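Local coordinates for putative glyoxalase superfamily protein (PDB 3IUZ), which probably acts as an iron(II)-dependent dioxygenase of the 2-oxoadipate dioxygenase/decarboxylase family, which turns 2-oxoadipate into 2-hydroxyglutarate, at residues E44-L49 with L110-N115; T104-P109 with T177-L182. One frame throughout, in Å; residues are numbered along the deposited sequence. Where two conformers were deposited one is given.

Contact 1 of 2, residues E44-L49 with L110-N115; sequences EIAQAL and LGYRLN
Leu110 meets helix 42-60 with both branches of its forked side chain, one against Leu49 and one against Ile45. Its CG lies anti to the carbonyl carbon (chi1 -75°), on the side of helix 42-60. There CD1 packs on Leu49 CD2 at 3.7 Å, while CD2 reaches Ile45 CG2 at 4.1 Å. Leu110 crosses both partners at about a right angle, each branch meeting its partner through one methyl. Between Ile45 and Leu49, the small Ala46 lets the chains come near, its CA 6.2 Å from that of Leu110. Its CB sits obliquely to the Tyr112 ring, 4.1 Å from CE1 and 4.0 Å from OH.

No direct hydrogen bond joins the two segments; a water does so instead, donating to Ala46 O at 2.6 Å and lying 2.8 Å from Tyr112 OH. The phenol oxygen of this buried tyrosine is thus tied to the helix by Asn50 ND2 and, through the water, by Ala46 O, with a weak bond to Ala140 O besides. His132 and Phe142 meet the tyrosine ring edge-to-face, and His132 NE2 hydrogen-bonds Leu110 O as well.

Gly111, with phi 116°, separates the two side chains and closes helix 101-110 with a Schellman motif. The turn takes the chain from that helix into strand 112-120, and Leu110 and Tyr112 both pack on helix 42-60: a helix-to-strand junction docked against a helix at the edge of the mixed sheet.

Contact 2 of 2, residues T104-P109 with T177-L182; sequences TRILRP and TLLWQL
Helices 104-109 and 177-182 run in roughly the same direction, 34° apart with axes 9.6 Å from each other at closest approach, and the first is kinked where the N atoms of Ile106 and Pro109 make no bond to the preceding turn. Pro109 carries the contact. Its CB stands over one face of the Trp180 six-membered ring, 3.7 Å from the centroid, a CH-pi contact, while CG lies 3.6 Å from CZ2. The indole CG is anti to the carbonyl carbon (chi1 -68°), and chi2 of 98° turns the ring face to the proline. Leu179, modelled in two conformers, packs against the proline ring and toward Ile106, so its exact distances are doubtful. The guanidinium of Arg105 forms a salt bridge, through NH2, with Asp169 outside the two segments.

Proline has no N-H to offer Arg105 O, its partner one helical turn back. A water fills that role, donating to Arg105 O at 2.7 Å and accepting from Trp180 NE1 at 2.9 Å, in the plane of the indole at its edge. Trp180 thus meets Pro109 in two ways: its face packs on the ring, and its N-H holds the water that bonds the carbonyl to which proline cannot donate.

Helix 101-110 and strand 112-120 follow each other in the chain, and the two contacts, their centres 10 Å apart, meet at the C-terminal end of that helix. Tyr112 N probably hydrogen-bonds Leu107 O at 2.9 Å, a bond that belongs to the Schellman turn at Gly111 and links contact 1 to contact 2. Their apolar surfaces merge at Leu182, whose CD1 is 3.7 Å from Ile45 CD1 and whose CD2 is 3.8 Å from Leu110 CD2. Helices 42-60, 101-110 and 173-185 therefore share one core. Contact 2 reaches its border at Trp180, whose side chain comes within about 4 Å of a hexaethylene glycol probably left by crystallisation. Both contacts are structural packing, with no metal bound in either.

Contact 1 of 2, residues E44-L49 with L110-N115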
ATOM      1  N   GLU A  44       7.567  -9.029 -13.362  1.00 15.04           N
ATOM      2  CA  GLU A  44       6.236  -9.611 -13.435  1.00 14.89           C
ATOM      3  C   GLU A  44       5.644  -9.900 -12.034  1.00 15.75           C
ATOM      4  O   GLU A  44       4.451  -9.638 -11.785  1.00 14.45           O
ATOM      5  CB  GLU A  44       6.269 -10.899 -14.237  1.00 15.52           C
ATOM      6  CG  GLU A  44       6.600 -10.690 -15.729  1.00 16.63           C
ATOM      7  CD  GLU A  44       6.876 -11.960 -16.502  1.00 16.19           C
ATOM      8  OE1 GLU A  44       7.083 -13.043 -15.891  1.00 19.49           O
ATOM      9  OE2 GLU A  44       6.882 -11.874 -17.750  1.00 18.80           O
ATOM     10  N   ILE A  45       6.466 -10.462 -11.147  1.00 13.51           N
ATOM     11  CA  ILE A  45       5.997 -10.799  -9.833  1.00 14.65           C
ATOM     12  C   ILE A  45       5.636  -9.529  -9.071  1.00 15.03           C
ATOM     13  O   ILE A  45       4.596  -9.473  -8.370  1.00 14.24           O
ATOM     14  CB  ILE A  45       7.026 -11.670  -9.067  1.00 14.47           C
ATOM     15  CG1 ILE A  45       7.043 -13.068  -9.681  1.00 16.12           C
ATOM     16  CG2 ILE A  45       6.722 -11.745  -7.555  1.00 13.15           C
ATOM     17  CD1 ILE A  45       8.390 -13.872  -9.384  1.00 13.31           C
ATOM     18  N   ALA A  46       6.495  -8.517  -9.183  1.00 14.36           N
ATOM     19  CA  ALA A  46       6.259  -7.266  -8.468  1.00 15.40           C
ATOM     20  C   ALA A  46       4.964  -6.602  -8.927  1.00 15.45           C
ATOM     21  O   ALA A  46       4.173  -6.110  -8.099  1.00 14.46           O
ATOM     22  CB  ALA A  46       7.439  -6.312  -8.625  1.00 14.08           C
ATOM     23  N   GLN A  47       4.754  -6.580 -10.235  1.00 14.71           N
ATOM     24  CA  GLN A  47       3.545  -6.022 -10.831  1.00 16.07           C
ATOM     25  C   GLN A  47       2.295  -6.825 -10.401  1.00 16.05           C
ATOM     26  O   GLN A  47       1.289  -6.204  -9.956  1.00 15.62           O
ATOM     27  CB  GLN A  47       3.678  -5.963 -12.344  1.00 17.02           C
ATOM     28  CG  GLN A  47       2.432  -5.523 -13.098  1.00 19.12           C
ATOM     29  CD  GLN A  47       2.054  -4.128 -12.833  1.00 20.36           C
ATOM     30  OE1 GLN A  47       2.873  -3.303 -12.427  1.00 19.94           O
ATOM     31  NE2 GLN A  47       0.773  -3.823 -13.085  1.00 23.16           N
ATOM     32  N   ALA A  48       2.391  -8.163 -10.427  1.00 14.32           N
ATOM     33  CA  ALA A  48       1.249  -9.013  -9.995  1.00 15.01           C
ATOM     34  C   ALA A  48       0.964  -8.827  -8.533  1.00 15.20           C
ATOM     35  O   ALA A  48      -0.233  -8.649  -8.180  1.00 15.18           O
ATOM     36  CB  ALA A  48       1.418 -10.449 -10.319  1.00 14.30           C
ATOM     37  N   LEU A  49       1.999  -8.805  -7.686  1.00 14.96           N
ATOM     38  CA  LEU A  49       1.766  -8.536  -6.244  1.00 15.36           C
ATOM     39  C   LEU A  49       0.982  -7.215  -6.070  1.00 16.09           C
ATOM     40  O   LEU A  49       0.004  -7.164  -5.306  1.00 15.06           O
ATOM     41  CB  LEU A  49       3.045  -8.471  -5.434  1.00 14.42           C
ATOM     42  CG  LEU A  49       2.975  -7.977  -3.995  1.00 15.87           C
ATOM     43  CD1 LEU A  49       2.137  -8.958  -3.137  1.00 14.65           C
ATOM     44  CD2 LEU A  49       4.368  -7.723  -3.390  1.00 14.74           C
ATOM     45  N   LEU A 110      12.525  -7.910  -4.218  1.00 13.63           N
ATOM     46  CA  LEU A 110      11.594  -7.814  -5.355  1.00 13.87           C
ATOM     47  C   LEU A 110      12.100  -6.960  -6.525  1.00 15.48           C
ATOM     48  O   LEU A 110      11.572  -7.074  -7.622  1.00 14.60           O
ATOM     49  CB  LEU A 110      10.257  -7.260  -4.950  1.00 14.45           C
ATOM     50  CG  LEU A 110       9.343  -8.219  -4.170  1.00 14.68           C
ATOM     51  CD1 LEU A 110       8.060  -7.445  -3.668  1.00 11.32           C
ATOM     52  CD2 LEU A 110       8.963  -9.524  -4.930  1.00 14.14           C
ATOM     53  N   GLY A 111      13.093  -6.104  -6.271  1.00 15.23           N
ATOM     54  CA  GLY A 111      13.676  -5.275  -7.313  1.00 14.93           C
ATOM     55  C   GLY A 111      13.475  -3.773  -7.127  1.00 13.94           C
ATOM     56  O   GLY A 111      13.808  -3.012  -8.008  1.00 14.36           O
ATOM     57  N   TYR A 112      12.892  -3.335  -6.006  1.00 13.85           N
ATOM     58  CA  TYR A 112      12.740  -1.905  -5.737  1.00 14.16           C
ATOM     59  C   TYR A 112      14.043  -1.270  -5.189  1.00 15.14           C
ATOM     60  O   TYR A 112      14.862  -1.924  -4.539  1.00 14.71           O
ATOM     61  CB  TYR A 112      11.592  -1.622  -4.744  1.00 13.74           C
ATOM     62  CG  TYR A 112      10.235  -1.939  -5.322  1.00 14.06           C
ATOM     63  CD1 TYR A 112       9.724  -3.228  -5.254  1.00 16.17           C
ATOM     64  CD2 TYR A 112       9.453  -0.942  -5.926  1.00 13.22           C
ATOM     65  CE1 TYR A 112       8.467  -3.527  -5.774  1.00 15.74           C
ATOM     66  CE2 TYR A 112       8.231  -1.237  -6.478  1.00 16.87           C
ATOM     67  CZ  TYR A 112       7.736  -2.524  -6.391  1.00 17.20           C
ATOM     68  OH  TYR A 112       6.512  -2.833  -6.926  1.00 19.55           O
ATOM     69  N   ARG A 113      14.162   0.046  -5.429  1.00 16.01           N
ATOM     70  CA  ARG A 113      15.219   0.876  -4.909  1.00 16.30           C
ATOM     71  C   ARG A 113      14.612   2.125  -4.345  1.00 16.37           C
ATOM     72  O   ARG A 113      13.623   2.629  -4.860  1.00 14.97           O
ATOM     73  CB  ARG A 113      16.149   1.322  -6.025  1.00 18.33           C
ATOM     74  CG  ARG A 113      16.886   0.182  -6.669  1.00 24.73           C
ATOM     75  CD  ARG A 113      17.688   0.703  -7.855  1.00 33.45           C
ATOM     76  NE  ARG A 113      18.451  -0.377  -8.458  1.00 39.88           N
ATOM     77  CZ  ARG A 113      18.857  -0.399  -9.731  1.00 45.13           C
ATOM     78  NH1 ARG A 113      18.548   0.599 -10.562  1.00 45.70           N
ATOM     79  NH2 ARG A 113      19.566  -1.440 -10.186  1.00 47.00           N
ATOM     80  N   LEU A 114      15.227   2.651  -3.299  1.00 15.57           N
ATOM     81  CA  LEU A 114      14.853   3.942  -2.747  1.00 15.57           C
ATOM     82  C   LEU A 114      14.859   4.973  -3.849  1.00 16.04           C
ATOM     83  O   LEU A 114      15.828   5.085  -4.605  1.00 15.48           O
ATOM     84  CB  LEU A 114      15.837   4.345  -1.639  1.00 15.51           C
ATOM     85  CG  LEU A 114      15.575   5.671  -0.953  1.00 15.87           C
ATOM     86  CD1 LEU A 114      14.286   5.601  -0.121  1.00 14.36           C
ATOM     87  CD2 LEU A 114      16.843   6.027  -0.145  1.00 16.12           C
ATOM     88  N   ASN A 115      13.770   5.710  -3.972  1.00 16.51           N
ATOM     89  CA  ASN A 115      13.692   6.742  -4.996  1.00 19.01           C
ATOM     90  C   ASN A 115      13.506   8.172  -4.455  1.00 20.49           C
ATOM     91  O   ASN A 115      13.507   9.098  -5.231  1.00 22.26           O
ATOM     92  CB  ASN A 115      12.572   6.392  -5.969  1.00 18.56           C
ATOM     93  CG  ASN A 115      12.691   7.098  -7.297  1.00 21.79           C
ATOM     94  OD1 ASN A 115      13.746   7.094  -7.897  1.00 23.86           O
ATOM     95  ND2 ASN A 115      11.579   7.656  -7.791  1.00 22.40           N
TER
HETATM   96  O   HOH W   1       5.404  -5.215  -5.949  1.00 23.75           O

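Contact 2 of 2, residues T104-P109 with T177-L182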
ATOM      1  N   THR A 104      11.288  -2.886   3.581  1.00 13.65           N
ATOM      2  CA  THR A 104      12.422  -2.843   2.655  1.00 13.65           C
ATOM      3  C   THR A 104      13.064  -4.250   2.457  1.00 13.86           C
ATOM      4  O   THR A 104      13.559  -4.540   1.388  1.00 12.62           O
ATOM      5  CB  THR A 104      13.485  -1.832   3.063  1.00 13.85           C
ATOM      6  OG1 THR A 104      13.812  -1.982   4.427  1.00 16.02           O
ATOM      7  CG2 THR A 104      12.954  -0.376   2.830  1.00 10.71           C
ATOM      8  N   ARG A 105      13.060  -5.066   3.497  1.00 13.59           N
ATOM      9  CA  ARG A 105      13.476  -6.463   3.439  1.00 13.98           C
ATOM     10  C   ARG A 105      12.646  -7.319   2.457  1.00 14.44           C
ATOM     11  O   ARG A 105      13.088  -8.407   2.090  1.00 13.81           O
ATOM     12  CB  ARG A 105      13.437  -7.102   4.810  1.00 13.36           C
ATOM     13  CG  ARG A 105      12.003  -7.443   5.307  1.00 14.73           C
ATOM     14  CD  ARG A 105      11.912  -7.828   6.765  1.00 13.76           C
ATOM     15  NE  ARG A 105      10.512  -7.922   7.195  1.00 13.06           N
ATOM     16  CZ  ARG A 105      10.023  -8.786   8.088  1.00 13.06           C
ATOM     17  NH1 ARG A 105      10.788  -9.674   8.718  1.00 10.45           N
ATOM     18  NH2 ARG A 105       8.744  -8.721   8.402  1.00 13.51           N
ATOM     19  N   ILE A 106      11.473  -6.801   2.036  1.00 15.05           N
ATOM     20  CA  ILE A 106      10.629  -7.406   1.034  1.00 14.29           C
ATOM     21  C   ILE A 106      10.816  -6.699  -0.314  1.00 13.47           C
ATOM     22  O   ILE A 106      11.039  -7.343  -1.349  1.00 13.88           O
ATOM     23  CB  ILE A 106       9.114  -7.341   1.431  1.00 14.52           C
ATOM     24  CG1 ILE A 106       8.813  -8.089   2.734  1.00 14.40           C
ATOM     25  CG2 ILE A 106       8.230  -7.837   0.281  1.00 12.26           C
ATOM     26  CD1 ILE A 106       7.341  -7.812   3.337  1.00  9.86           C
ATOM     27  N   LEU A 107      10.714  -5.369  -0.327  1.00 13.18           N
ATOM     28  CA  LEU A 107      10.704  -4.653  -1.594  1.00 13.28           C
ATOM     29  C   LEU A 107      12.057  -4.721  -2.306  1.00 14.05           C
ATOM     30  O   LEU A 107      12.105  -4.707  -3.531  1.00 14.32           O
ATOM     31  CB  LEU A 107      10.361  -3.161  -1.379  1.00 14.05           C
ATOM     32  CG  LEU A 107       9.002  -2.920  -0.706  1.00 13.09           C
ATOM     33  CD1 LEU A 107       8.656  -1.482  -0.433  1.00 12.64           C
ATOM     34  CD2 LEU A 107       7.894  -3.562  -1.553  1.00 14.17           C
ATOM     35  N   ARG A 108      13.149  -4.739  -1.531  1.00 13.45           N
ATOM     36  CA  ARG A 108      14.501  -4.700  -2.103  1.00 13.87           C
ATOM     37  C   ARG A 108      14.748  -5.971  -2.920  1.00 14.39           C
ATOM     38  O   ARG A 108      15.049  -5.865  -4.083  1.00 15.37           O
ATOM     39  CB  ARG A 108      15.548  -4.462  -1.023  1.00 14.50           C
ATOM     40  CG  ARG A 108      15.472  -3.079  -0.421  1.00 15.97           C
ATOM     41  CD  ARG A 108      15.993  -1.968  -1.311  1.00 14.59           C
ATOM     42  NE  ARG A 108      17.437  -1.999  -1.349  1.00 17.71           N
ATOM     43  CZ  ARG A 108      18.202  -2.087  -2.421  1.00 18.01           C
ATOM     44  NH1 ARG A 108      17.697  -2.140  -3.648  1.00 17.40           N
ATOM     45  NH2 ARG A 108      19.525  -2.156  -2.256  1.00 22.10           N
ATOM     46  N   PRO A 109      14.535  -7.166  -2.351  1.00 14.74           N
ATOM     47  CA  PRO A 109      14.740  -8.350  -3.194  1.00 14.28           C
ATOM     48  C   PRO A 109      13.706  -8.505  -4.340  1.00 13.33           C
ATOM     49  O   PRO A 109      13.972  -9.162  -5.344  1.00 13.18           O
ATOM     50  CB  PRO A 109      14.639  -9.498  -2.192  1.00 14.02           C
ATOM     51  CG  PRO A 109      13.883  -8.904  -1.009  1.00 15.87           C
ATOM     52  CD  PRO A 109      14.346  -7.534  -0.930  1.00 15.04           C
ATOM     53  N   THR A 177      12.637 -17.614   1.722  1.00 12.66           N
ATOM     54  CA  THR A 177      13.277 -18.526   0.793  1.00 13.25           C
ATOM     55  C   THR A 177      13.046 -18.115  -0.662  1.00 14.20           C
ATOM     56  O   THR A 177      14.007 -17.999  -1.483  1.00 15.25           O
ATOM     57  CB  THR A 177      12.734 -19.961   0.993  1.00 13.64           C
ATOM     58  OG1 THR A 177      13.039 -20.396   2.331  1.00 14.92           O
ATOM     59  CG2 THR A 177      13.341 -20.934  -0.049  1.00 13.41           C
ATOM     60  N   LEU A 178      11.789 -17.827  -0.996  1.00 12.90           N
ATOM     61  CA  LEU A 178      11.421 -17.553  -2.400  1.00 13.14           C
ATOM     62  C   LEU A 178      11.889 -16.148  -2.839  1.00 12.69           C
ATOM     63  O   LEU A 178      12.335 -15.958  -3.976  1.00 13.11           O
ATOM     64  CB  LEU A 178       9.889 -17.726  -2.604  1.00 12.94           C
ATOM     65  CG  LEU A 178       9.388 -19.189  -2.471  1.00 14.98           C
ATOM     66  CD1 LEU A 178       7.827 -19.309  -2.565  1.00 10.83           C
ATOM     67  CD2 LEU A 178      10.077 -20.065  -3.553  1.00 13.47           C
ATOM     68  N   LEU A 179      11.779 -15.200  -1.913  1.00 12.54           N
ATOM     69  CA  LEU A 179      12.254 -13.841  -2.112  0.50 12.70           C
ATOM     70  C   LEU A 179      13.744 -13.779  -2.506  1.00 13.31           C
ATOM     71  O   LEU A 179      14.130 -13.114  -3.457  1.00 12.49           O
ATOM     72  CB  LEU A 179      12.037 -13.086  -0.806  0.50 12.98           C
ATOM     73  CG  LEU A 179      11.793 -11.602  -0.880  0.50 13.27           C
ATOM     74  CD1 LEU A 179      10.850 -11.315  -2.043  0.50  9.95           C
ATOM     75  CD2 LEU A 179      11.256 -11.142   0.527  0.50 13.53           C
ATOM     76  N   TRP A 180      14.591 -14.501  -1.763  1.00 12.92           N
ATOM     77  CA  TRP A 180      16.020 -14.489  -2.001  1.00 12.95           C
ATOM     78  C   TRP A 180      16.472 -15.376  -3.167  1.00 13.65           C
ATOM     79  O   TRP A 180      17.492 -15.047  -3.793  1.00 14.66           O
ATOM     80  CB  TRP A 180      16.757 -14.714  -0.660  1.00 13.55           C
ATOM     81  CG  TRP A 180      16.503 -13.515   0.162  1.00 12.12           C
ATOM     82  CD1 TRP A 180      15.566 -13.350   1.157  1.00 16.40           C
ATOM     83  CD2 TRP A 180      17.046 -12.213  -0.082  1.00 14.65           C
ATOM     84  NE1 TRP A 180      15.559 -12.054   1.573  1.00 13.72           N
ATOM     85  CE2 TRP A 180      16.449 -11.334   0.830  1.00 12.15           C
ATOM     86  CE3 TRP A 180      17.987 -11.709  -0.986  1.00 12.87           C
ATOM     87  CZ2 TRP A 180      16.761  -9.966   0.866  1.00 15.14           C
ATOM     88  CZ3 TRP A 180      18.287 -10.350  -0.953  1.00 15.46           C
ATOM     89  CH2 TRP A 180      17.697  -9.508   0.013  1.00 12.81           C
ATOM     90  N   GLN A 181      15.721 -16.438  -3.508  1.00 12.87           N
ATOM     91  CA  GLN A 181      15.910 -17.147  -4.789  1.00 13.89           C
ATOM     92  C   GLN A 181      15.641 -16.184  -5.957  1.00 14.10           C
ATOM     93  O   GLN A 181      16.368 -16.178  -6.958  1.00 14.70           O
ATOM     94  CB  GLN A 181      14.971 -18.373  -4.914  1.00 13.27           C
ATOM     95  CG  GLN A 181      15.420 -19.476  -3.897  1.00 17.63           C
ATOM     96  CD  GLN A 181      14.596 -20.721  -3.944  1.00 18.18           C
ATOM     97  OE1 GLN A 181      13.725 -20.876  -4.823  1.00 14.91           O
ATOM     98  NE2 GLN A 181      14.854 -21.618  -2.994  1.00 20.17           N
ATOM     99  N   LEU A 182      14.582 -15.391  -5.811  1.00 13.41           N
ATOM    100  CA  LEU A 182      14.147 -14.448  -6.831  1.00 13.72           C
ATOM    101  C   LEU A 182      15.218 -13.385  -7.001  1.00 12.86           C
ATOM    102  O   LEU A 182      15.565 -13.069  -8.121  1.00 13.51           O
ATOM    103  CB  LEU A 182      12.816 -13.790  -6.459  1.00 13.29           C
ATOM    104  CG  LEU A 182      12.248 -12.747  -7.432  1.00 13.86           C
ATOM    105  CD1 LEU A 182      12.051 -13.309  -8.840  1.00  8.89           C
ATOM    106  CD2 LEU A 182      10.927 -12.169  -6.876  1.00 14.07           C
TER
HETATM  107  O   HOH W   2      13.794 -10.674   3.460  1.00 17.48           O